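Local coordinates for protein C alpha-dehydrogenase (Sphingobium sp. SYK-6, PDB 4YAG) that probably oxidises the alpha-carbon alcohol of lignin-derived beta-aryl ethers with NAD+, as a short-chain dehydrogenase/reductase that binds NADH, at residues His41-Glu44 with Ala45-Phe48; Arg52-Gly55 with Arg56-His59; Asp102-Tyr105 with Gln106-Asp109. All coordinates share one frame; numbering follows the deposited sequence.

Contact 1: residues His41-Glu44 with Ala45-Phe48; sequences HLDE and ARQF. With NAI (1,4-dihydronicotinamide adenine dinucleotide), chain C.
Asp43 and Arg46 form a salt bridge along one flank of helix 39-51, the helix of a beta-alpha-beta unit in the Rossmann fold that runs from strand 31-36 to strand 58-62. The two side chains lie alongside each other, pointing the same way. OD1 of Asp43 lies 2.5 Å from NH1 of Arg46, at the guanidinium edge; the hydrogen bond within the bridge is weak, its N-H poorly aimed. With the carboxylate and guanidinium planes 56° apart, a single oxygen meets a single nitrogen and the coplanar two-pronged pairing is not made; the bend at chi3 (-64°) brings the end of Arg46 round to it. Gln39 NE2 is a second partner of the same OD1.

Backbone bonds run from each residue of the second half to the one four places earlier, such as Ala45 N to His41 O at 2.9 Å and Phe48 N to Glu44 O at 3.0 Å. Glu44, its chain extended beyond CG, gives OE1 to a salt bridge with Arg194, another residue of the NADH site.

The cofactor is met by His41, whose ND1 donates to O3B of the adenosine ribose at 2.8 Å with a nearly straight angle of 162°. The hydroxyl sits at the ring edge, near its plane, and NE2 is hydrogen-bonded to Glu197, so both nitrogens fix the rotation of the imidazole. Replacing His41 by an alanine would probably leave the ribose O3B and the Glu197 carboxylate without the mate they share.

On the side facing the sheet, Leu42 touches Asp36 and Thr60, and Ala45, small enough for close approach, touches Leu34; the Ala45 methyl CB lies 3.6 Å from His41 O.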
loop_
_atom_site.group_PDB
_atom_site.type_symbol
_atom_site.label_atom_id
_atom_site.label_comp_id
_atom_site.label_asym_id
_atom_site.label_seq_id
_atom_site.Cartn_x
_atom_site.Cartn_y
_atom_site.Cartn_z
ATOM N N HIS A 41 -11.603 -22.076 14.087
ATOM C CA HIS A 41 -11.404 -22.403 12.681
ATOM C C HIS A 41 -10.364 -23.519 12.538
ATOM O O HIS A 41 -10.566 -24.462 11.772
ATOM C CB HIS A 41 -10.977 -21.172 11.857
ATOM C CG HIS A 41 -12.053 -20.153 11.702
ATOM N ND1 HIS A 41 -11.881 -19.004 10.929
ATOM C CD2 HIS A 41 -13.313 -20.067 12.173
ATOM C CE1 HIS A 41 -12.968 -18.301 10.936
ATOM N NE2 HIS A 41 -13.874 -18.907 11.704
ATOM N N LEU A 42 -9.246 -23.409 13.253
ATOM C CA LEU A 42 -8.197 -24.434 13.177
ATOM C C LEU A 42 -8.744 -25.787 13.616
ATOM O O LEU A 42 -8.426 -26.810 12.994
ATOM C CB LEU A 42 -6.992 -24.072 14.044
ATOM C CG LEU A 42 -6.169 -22.881 13.542
ATOM C CD1 LEU A 42 -5.174 -22.419 14.582
ATOM C CD2 LEU A 42 -5.434 -23.210 12.267
ATOM N N ASP A 43 -9.538 -25.810 14.680
ATOM C CA ASP A 43 -10.085 -27.073 15.174
ATOM C C ASP A 43 -11.027 -27.713 14.145
ATOM O O ASP A 43 -11.020 -28.939 13.940
ATOM C CB ASP A 43 -10.819 -26.870 16.497
ATOM C CG ASP A 43 -9.889 -26.504 17.647
ATOM O OD1 ASP A 43 -8.656 -26.697 17.531
ATOM O OD2 ASP A 43 -10.416 -26.032 18.677
ATOM N N GLU A 44 -11.829 -26.882 13.490
ATOM C CA GLU A 44 -12.754 -27.358 12.469
ATOM C C GLU A 44 -11.999 -27.913 11.273
ATOM O O GLU A 44 -12.417 -28.925 10.710
ATOM C CB GLU A 44 -13.666 -26.221 12.002
ATOM C CG GLU A 44 -14.679 -25.788 13.037
ATOM C CD GLU A 44 -15.279 -24.429 12.738
ATOM O OE1 GLU A 44 -14.958 -23.842 11.681
ATOM O OE2 GLU A 44 -16.059 -23.940 13.575
ATOM N N ALA A 45 -10.928 -27.237 10.869
ATOM C CA ALA A 45 -10.116 -27.704 9.754
ATOM C C ALA A 45 -9.456 -29.029 10.114
ATOM O O ALA A 45 -9.373 -29.931 9.286
ATOM C CB ALA A 45 -9.071 -26.674 9.398
ATOM N N ARG A 46 -8.981 -29.135 11.351
ATOM C CA ARG A 46 -8.359 -30.361 11.836
ATOM C C ARG A 46 -9.345 -31.510 11.728
ATOM O O ARG A 46 -9.030 -32.591 11.224
ATOM C CB ARG A 46 -7.940 -30.175 13.293
ATOM C CG ARG A 46 -7.172 -31.320 13.906
ATOM C CD ARG A 46 -6.689 -30.938 15.316
ATOM N NE ARG A 46 -5.742 -29.820 15.287
ATOM C CZ ARG A 46 -5.963 -28.612 15.804
ATOM N NH1 ARG A 46 -7.097 -28.312 16.429
ATOM N NH2 ARG A 46 -5.017 -27.694 15.700
ATOM N N GLN A 47 -10.551 -31.279 12.211
ATOM C CA GLN A 47 -11.576 -32.308 12.194
ATOM C C GLN A 47 -11.940 -32.718 10.754
ATOM O O GLN A 47 -12.169 -33.904 10.467
ATOM C CB GLN A 47 -12.816 -31.852 12.975
ATOM C CG GLN A 47 -13.946 -32.865 12.902
ATOM C CD GLN A 47 -15.268 -32.322 13.400
ATOM O OE1 GLN A 47 -15.338 -31.691 14.454
ATOM N NE2 GLN A 47 -16.331 -32.559 12.637
ATOM N N PHE A 48 -12.001 -31.745 9.859
ATOM C CA PHE A 48 -12.289 -31.994 8.446
ATOM C C PHE A 48 -11.267 -32.939 7.838
ATOM O O PHE A 48 -11.625 -33.915 7.183
ATOM C CB PHE A 48 -12.295 -30.676 7.682
ATOM C CG PHE A 48 -12.533 -30.825 6.215
ATOM C CD1 PHE A 48 -11.482 -31.085 5.348
ATOM C CD2 PHE A 48 -13.806 -30.685 5.691
ATOM C CE1 PHE A 48 -11.700 -31.211 3.992
ATOM C CE2 PHE A 48 -14.029 -30.800 4.332
ATOM C CZ PHE A 48 -12.976 -31.072 3.484
HETATM P PA NAI C . -12.164 -16.049 5.804
HETATM O O1A NAI C . -12.417 -15.159 6.988
HETATM O O2A NAI C . -13.149 -17.177 5.570
HETATM O O5B NAI C . -10.716 -16.658 5.879
HETATM C C5B NAI C . -9.664 -15.880 6.372
HETATM C C4B NAI C . -9.035 -16.589 7.505
HETATM O O4B NAI C . -7.878 -15.759 7.847
HETATM C C3B NAI C . -9.852 -16.761 8.707
HETATM O O3B NAI C . -9.875 -18.129 9.163
HETATM C C2B NAI C . -9.276 -15.853 9.679
HETATM O O2B NAI C . -9.434 -16.279 11.041
HETATM C C1B NAI C . -7.877 -15.709 9.278
HETATM N N9A NAI C . -7.257 -14.498 9.747
HETATM C C8A NAI C . -7.787 -13.225 9.789
HETATM N N7A NAI C . -6.911 -12.377 10.346
HETATM C C5A NAI C . -5.774 -13.071 10.673
HETATM C C6A NAI C . -4.547 -12.765 11.262
HETATM N N6A NAI C . -4.305 -11.467 11.732
HETATM N N1A NAI C . -3.614 -13.736 11.437
HETATM C C2A NAI C . -3.869 -15.005 11.041
HETATM N N3A NAI C . -5.033 -15.355 10.473
HETATM C C4A NAI C . -5.994 -14.422 10.286
HETATM O O3 NAI C . -12.204 -15.051 4.572
HETATM P PN NAI C . -11.638 -15.196 3.070
HETATM O O1N NAI C . -11.322 -16.637 2.694
HETATM O O2N NAI C . -12.691 -14.550 2.204
HETATM O O5D NAI C . -10.291 -14.318 3.102
HETATM C C5D NAI C . -9.077 -14.766 2.493
HETATM C C4D NAI C . -8.476 -13.661 1.702
HETATM O O4D NAI C . -9.302 -13.457 0.497
HETATM C C3D NAI C . -8.423 -12.370 2.394
HETATM O O3D NAI C . -7.120 -11.784 2.198
HETATM C C2D NAI C . -9.457 -11.547 1.770
HETATM O O2D NAI C . -9.135 -10.154 1.860
HETATM C C1D NAI C . -9.471 -11.993 0.389
HETATM N N1N NAI C . -10.609 -11.774 -0.424
HETATM C C2N NAI C . -11.818 -12.398 -0.227
HETATM C C3N NAI C . -12.869 -12.147 -1.094
HETATM C C7N NAI C . -14.189 -12.812 -0.906
HETATM O O7N NAI C . -15.192 -12.495 -1.581
HETATM N N7N NAI C . -14.250 -13.922 0.042
HETATM C C4N NAI C . -12.733 -11.283 -2.168
HETATM C C5N NAI C . -11.496 -10.707 -2.385
HETATM C C6N NAI C . -10.451 -10.960 -1.533
#

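Contact 2: residues Arg52-Gly55 with Arg56-His59; sequences RQQG and RNVH
The carbonyl oxygen of Gln53 is gripped by the guanidinium of Arg56 both directly and through a water, just where a Schellman motif ends helix 39-51 and the chain turns towards strand 58-62. Gln53 is the positive-phi residue of that motif. NH1 of Arg56 donates to Gln53 O at 2.9 Å, the oxygen lying at the edge of the guanidinium in its plane, while the donor stands above the carbonyl plane and not on a lone pair. The water donates to Gln53 O at 3.0 Å and accepts from Arg56 NH2 at 3.1 Å, closing a small ring. A long, flexible arginine suits this task: its CG takes the position between the backbone N and carbonyl carbon (chi1 67°), and the chain, extended from CG to NE, runs back alongside the turn to reach Gln53 O.

Gln54 and Asn57 pair through their amides. ND2 of Asn57 gives its N-H to OE1 of Gln54 at 3.0 Å, almost straight at 171°, and the two amide planes are only 19° apart, nearly coplanar. OE1 also lies over one face of the Arg56 guanidinium. OD1 of Asn57 accepts from Arg31 NE, so both ends of this amide are held and the turn is tied to the start of strand 31-36.

The backbone makes two overlapping i to i+3 bonds, Asn57 N to Gln54 O and Val58 N to Gly55 O, a short 3-10-like turn. Val58 then enters the strand, a branched residue suited to that extended form, packing on Leu32 and Leu34 and setting its CG2 3.7 Å from Gln54 O.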
loop_
_atom_site.group_PDB
_atom_site.type_symbol
_atom_site.label_atom_id
_atom_site.label_comp_id
_atom_site.label_asym_id
_atom_site.label_seq_id
_atom_site.Cartn_x
_atom_site.Cartn_y
_atom_site.Cartn_z
ATOM N N ARG A 52 -11.221 -37.204 6.765
ATOM C CA ARG A 52 -10.801 -37.661 5.448
ATOM C C ARG A 52 -9.475 -38.415 5.501
ATOM O O ARG A 52 -8.819 -38.598 4.482
ATOM C CB ARG A 52 -10.747 -36.495 4.480
ATOM C CG ARG A 52 -12.140 -36.070 4.093
ATOM C CD ARG A 52 -12.220 -34.632 3.738
ATOM N NE ARG A 52 -13.619 -34.251 3.530
ATOM C CZ ARG A 52 -14.504 -34.037 4.506
ATOM N NH1 ARG A 52 -14.158 -34.152 5.784
ATOM N NH2 ARG A 52 -15.749 -33.694 4.197
ATOM N N GLN A 53 -9.115 -38.845 6.705
ATOM C CA GLN A 53 -7.975 -39.720 6.919
ATOM C C GLN A 53 -6.702 -39.088 6.403
ATOM O O GLN A 53 -5.836 -39.781 5.885
ATOM C CB GLN A 53 -8.238 -41.054 6.228
ATOM C CG GLN A 53 -9.503 -41.690 6.726
ATOM C CD GLN A 53 -9.794 -43.011 6.072
ATOM O OE1 GLN A 53 -9.659 -43.167 4.861
ATOM N NE2 GLN A 53 -10.196 -43.976 6.871
ATOM N N GLN A 54 -6.603 -37.772 6.557
ATOM C CA GLN A 54 -5.435 -37.028 6.108
ATOM C C GLN A 54 -4.795 -36.212 7.209
ATOM O O GLN A 54 -3.931 -35.380 6.942
ATOM C CB GLN A 54 -5.763 -36.119 4.911
ATOM C CG GLN A 54 -5.859 -36.906 3.593
ATOM C CD GLN A 54 -4.519 -37.528 3.154
ATOM O OE1 GLN A 54 -3.440 -36.997 3.441
ATOM N NE2 GLN A 54 -4.591 -38.658 2.456
ATOM N N GLY A 55 -5.200 -36.436 8.448
ATOM C CA GLY A 55 -4.697 -35.619 9.545
ATOM C C GLY A 55 -3.181 -35.579 9.715
ATOM O O GLY A 55 -2.612 -34.547 10.106
ATOM N N ARG A 56 -2.513 -36.684 9.419
ATOM C CA ARG A 56 -1.058 -36.732 9.586
ATOM C C ARG A 56 -0.344 -35.755 8.665
ATOM O O ARG A 56 0.832 -35.452 8.865
ATOM C CB ARG A 56 -0.538 -38.127 9.303
ATOM C CG ARG A 56 -0.698 -38.521 7.860
ATOM C CD ARG A 56 -0.529 -39.997 7.668
ATOM N NE ARG A 56 -0.779 -40.350 6.276
ATOM C CZ ARG A 56 -1.989 -40.457 5.738
ATOM N NH1 ARG A 56 -3.071 -40.253 6.480
ATOM N NH2 ARG A 56 -2.117 -40.780 4.456
ATOM N N ASN A 57 -1.043 -35.280 7.645
ATOM C CA ASN A 57 -0.419 -34.402 6.659
ATOM C C ASN A 57 -0.829 -32.944 6.816
ATOM O O ASN A 57 -0.586 -32.139 5.924
ATOM C CB ASN A 57 -0.731 -34.919 5.254
ATOM C CG ASN A 57 0.039 -36.173 4.943
ATOM O OD1 ASN A 57 1.230 -36.257 5.247
ATOM N ND2 ASN A 57 -0.640 -37.177 4.390
ATOM N N VAL A 58 -1.423 -32.620 7.964
ATOM C CA VAL A 58 -1.913 -31.282 8.252
ATOM C C VAL A 58 -1.537 -30.903 9.680
ATOM O O VAL A 58 -1.890 -31.598 10.636
ATOM C CB VAL A 58 -3.431 -31.181 8.099
ATOM C CG1 VAL A 58 -3.872 -29.725 8.341
ATOM C CG2 VAL A 58 -3.852 -31.644 6.711
ATOM N N HIS A 59 -0.767 -29.823 9.799
ATOM C CA HIS A 59 -0.387 -29.285 11.099
ATOM C C HIS A 59 -1.007 -27.899 11.226
ATOM O O HIS A 59 -1.052 -27.166 10.250
ATOM C CB HIS A 59 1.133 -29.177 11.198
ATOM C CG HIS A 59 1.630 -28.618 12.493
ATOM N ND1 HIS A 59 1.367 -29.209 13.713
ATOM C CD2 HIS A 59 2.410 -27.545 12.765
ATOM C CE1 HIS A 59 1.947 -28.516 14.673
ATOM N NE2 HIS A 59 2.590 -27.496 14.125
HETATM O O HOH W 1 -5.008 -41.426 3.473
#

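Contact 3: residues Asp102-Tyr105 with Gln106-Asp109; sequences DATY and QDWD
Thr104 and Asp107 form a capping box at the start of helix 105-133, with Thr104 as the N-cap. One half of the box runs from Thr104 N to Asp107 OD2 at 3.0 Å, nearly straight at 168°; the oxygen is met on its anti side, 21° out of the carboxylate plane. The capping bond of the threonine itself, from Gln106 N to Thr104 OG1, is weak at 3.3 Å. A chi1 of 65°, which places OG1 between the backbone N and the carbonyl carbon, turns Thr104 OG1 towards the first turn and within 3.2 Å of Asp107 OD2; the strongest partner of this hydroxyl is Gly209 O, outside the helix. A threonine and an aspartate suit these places because short side chains can fold back on to backbone N-H groups that have no helical acceptor before them.

The Asp107 carboxylate is also engaged from outside: OD1 forms a salt bridge with Arg202 and a hydrogen bond with Ser210, and OD2 accepts from Gly211 N. These donors, together with the helix start, would be expected to favour its charged form.

Regular helical bonding sets in at once, with Trp108 N to Thr104 O at 3.1 Å and Asp109 N to Tyr105 O at 2.8 Å.

Tyr105 and Asp109 meet the second subunit, where its Arg68 makes a cation-pi contact with the phenol ring and a salt bridge with Asp109. The broad indole of Trp108 packs both on Ile157 and Thr160 of helix 156-177 and on Leu168 of the second subunit, placing the start of helix 105-133 between its own neighbouring helix and the dimer interface.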
loop_
_atom_site.group_PDB
_atom_site.type_symbol
_atom_site.label_atom_id
_atom_site.label_comp_id
_atom_site.label_asym_id
_atom_site.label_seq_id
_atom_site.Cartn_x
_atom_site.Cartn_y
_atom_site.Cartn_z
ATOM N N ASP A 102 -15.797 7.758 9.910
ATOM C CA ASP A 102 -15.833 7.062 11.205
ATOM C C ASP A 102 -14.493 6.355 11.464
ATOM O O ASP A 102 -14.152 6.061 12.606
ATOM C CB ASP A 102 -16.938 6.003 11.249
ATOM C CG ASP A 102 -18.336 6.585 11.376
ATOM O OD1 ASP A 102 -18.464 7.790 11.640
ATOM O OD2 ASP A 102 -19.302 5.810 11.217
ATOM N N ALA A 103 -13.746 6.046 10.413
ATOM C CA ALA A 103 -12.496 5.302 10.590
ATOM C C ALA A 103 -11.475 6.133 11.369
ATOM O O ALA A 103 -11.316 7.333 11.150
ATOM C CB ALA A 103 -11.913 4.881 9.243
ATOM N N THR A 104 -10.791 5.474 12.297
ATOM C CA THR A 104 -9.758 6.112 13.103
ATOM C C THR A 104 -8.395 5.545 12.746
ATOM O O THR A 104 -8.281 4.627 11.937
ATOM C CB THR A 104 -10.006 5.844 14.553
ATOM O OG1 THR A 104 -9.861 4.431 14.777
ATOM C CG2 THR A 104 -11.370 6.313 14.961
ATOM N N TYR A 105 -7.348 6.091 13.358
ATOM C CA TYR A 105 -6.011 5.584 13.154
ATOM C C TYR A 105 -5.935 4.089 13.488
ATOM O O TYR A 105 -5.234 3.353 12.825
ATOM C CB TYR A 105 -5.012 6.361 14.007
ATOM C CG TYR A 105 -4.499 7.671 13.416
ATOM C CD1 TYR A 105 -4.026 7.741 12.117
ATOM C CD2 TYR A 105 -4.463 8.826 14.194
ATOM C CE1 TYR A 105 -3.524 8.946 11.584
ATOM C CE2 TYR A 105 -3.968 10.022 13.672
ATOM C CZ TYR A 105 -3.490 10.065 12.387
ATOM O OH TYR A 105 -2.980 11.250 11.871
ATOM N N GLN A 106 -6.679 3.645 14.492
ATOM C CA GLN A 106 -6.663 2.227 14.839
ATOM C C GLN A 106 -7.173 1.385 13.680
ATOM O O GLN A 106 -6.661 0.294 13.441
ATOM C CB GLN A 106 -7.486 1.933 16.093
ATOM C CG GLN A 106 -6.789 2.253 17.408
ATOM C CD GLN A 106 -5.877 1.126 17.857
ATOM O OE1 GLN A 106 -4.860 0.859 17.219
ATOM N NE2 GLN A 106 -6.266 0.423 18.933
ATOM N N ASP A 107 -8.194 1.874 12.984
ATOM C CA ASP A 107 -8.729 1.165 11.840
ATOM C C ASP A 107 -7.741 1.116 10.671
ATOM O O ASP A 107 -7.561 0.075 10.028
ATOM C CB ASP A 107 -10.067 1.780 11.441
ATOM C CG ASP A 107 -11.079 1.696 12.558
ATOM O OD1 ASP A 107 -11.197 0.598 13.152
ATOM O OD2 ASP A 107 -11.744 2.708 12.891
ATOM N N TRP A 108 -7.060 2.224 10.395
ATOM C CA TRP A 108 -5.995 2.226 9.387
ATOM C C TRP A 108 -4.876 1.261 9.757
ATOM O O TRP A 108 -4.441 0.459 8.944
ATOM C CB TRP A 108 -5.411 3.631 9.234
ATOM C CG TRP A 108 -6.162 4.459 8.225
ATOM C CD1 TRP A 108 -6.987 5.509 8.472
ATOM C CD2 TRP A 108 -6.152 4.274 6.813
ATOM N NE1 TRP A 108 -7.490 5.999 7.285
ATOM C CE2 TRP A 108 -6.987 5.251 6.254
ATOM C CE3 TRP A 108 -5.501 3.382 5.963
ATOM C CZ2 TRP A 108 -7.202 5.340 4.880
ATOM C CZ3 TRP A 108 -5.718 3.470 4.618
ATOM C CH2 TRP A 108 -6.556 4.442 4.089
ATOM N N ASP A 109 -4.433 1.335 11.000
ATOM C CA ASP A 109 -3.341 0.491 11.442
ATOM C C ASP A 109 -3.712 -0.985 11.368
ATOM O O ASP A 109 -2.916 -1.798 10.935
ATOM C CB ASP A 109 -2.898 0.893 12.838
ATOM C CG ASP A 109 -2.174 2.237 12.861
ATOM O OD1 ASP A 109 -1.715 2.693 11.790
ATOM O OD2 ASP A 109 -2.041 2.814 13.956
#

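Following the chain from the N terminus, contact 1 lies wholly on helix 39-51, next to the cofactor's adenosine ribose. Contact 2 adjoins it in sequence, the centres about 11 Å apart, and turns the chain from the end of that helix into edge strand 58-62, so the two lie on the helix and the turn into the last strand of one beta-alpha-beta unit. Contact 3 comes after strand 87-90, where a loop enters helix 105-133; its centre is about 32 Å from that of contact 1 and about 39 Å from that of contact 2, on the opposite side of the chain's centre from contact 2. The three follow in series, none nesting or crossing, and contact 3 alone meets the second subunit.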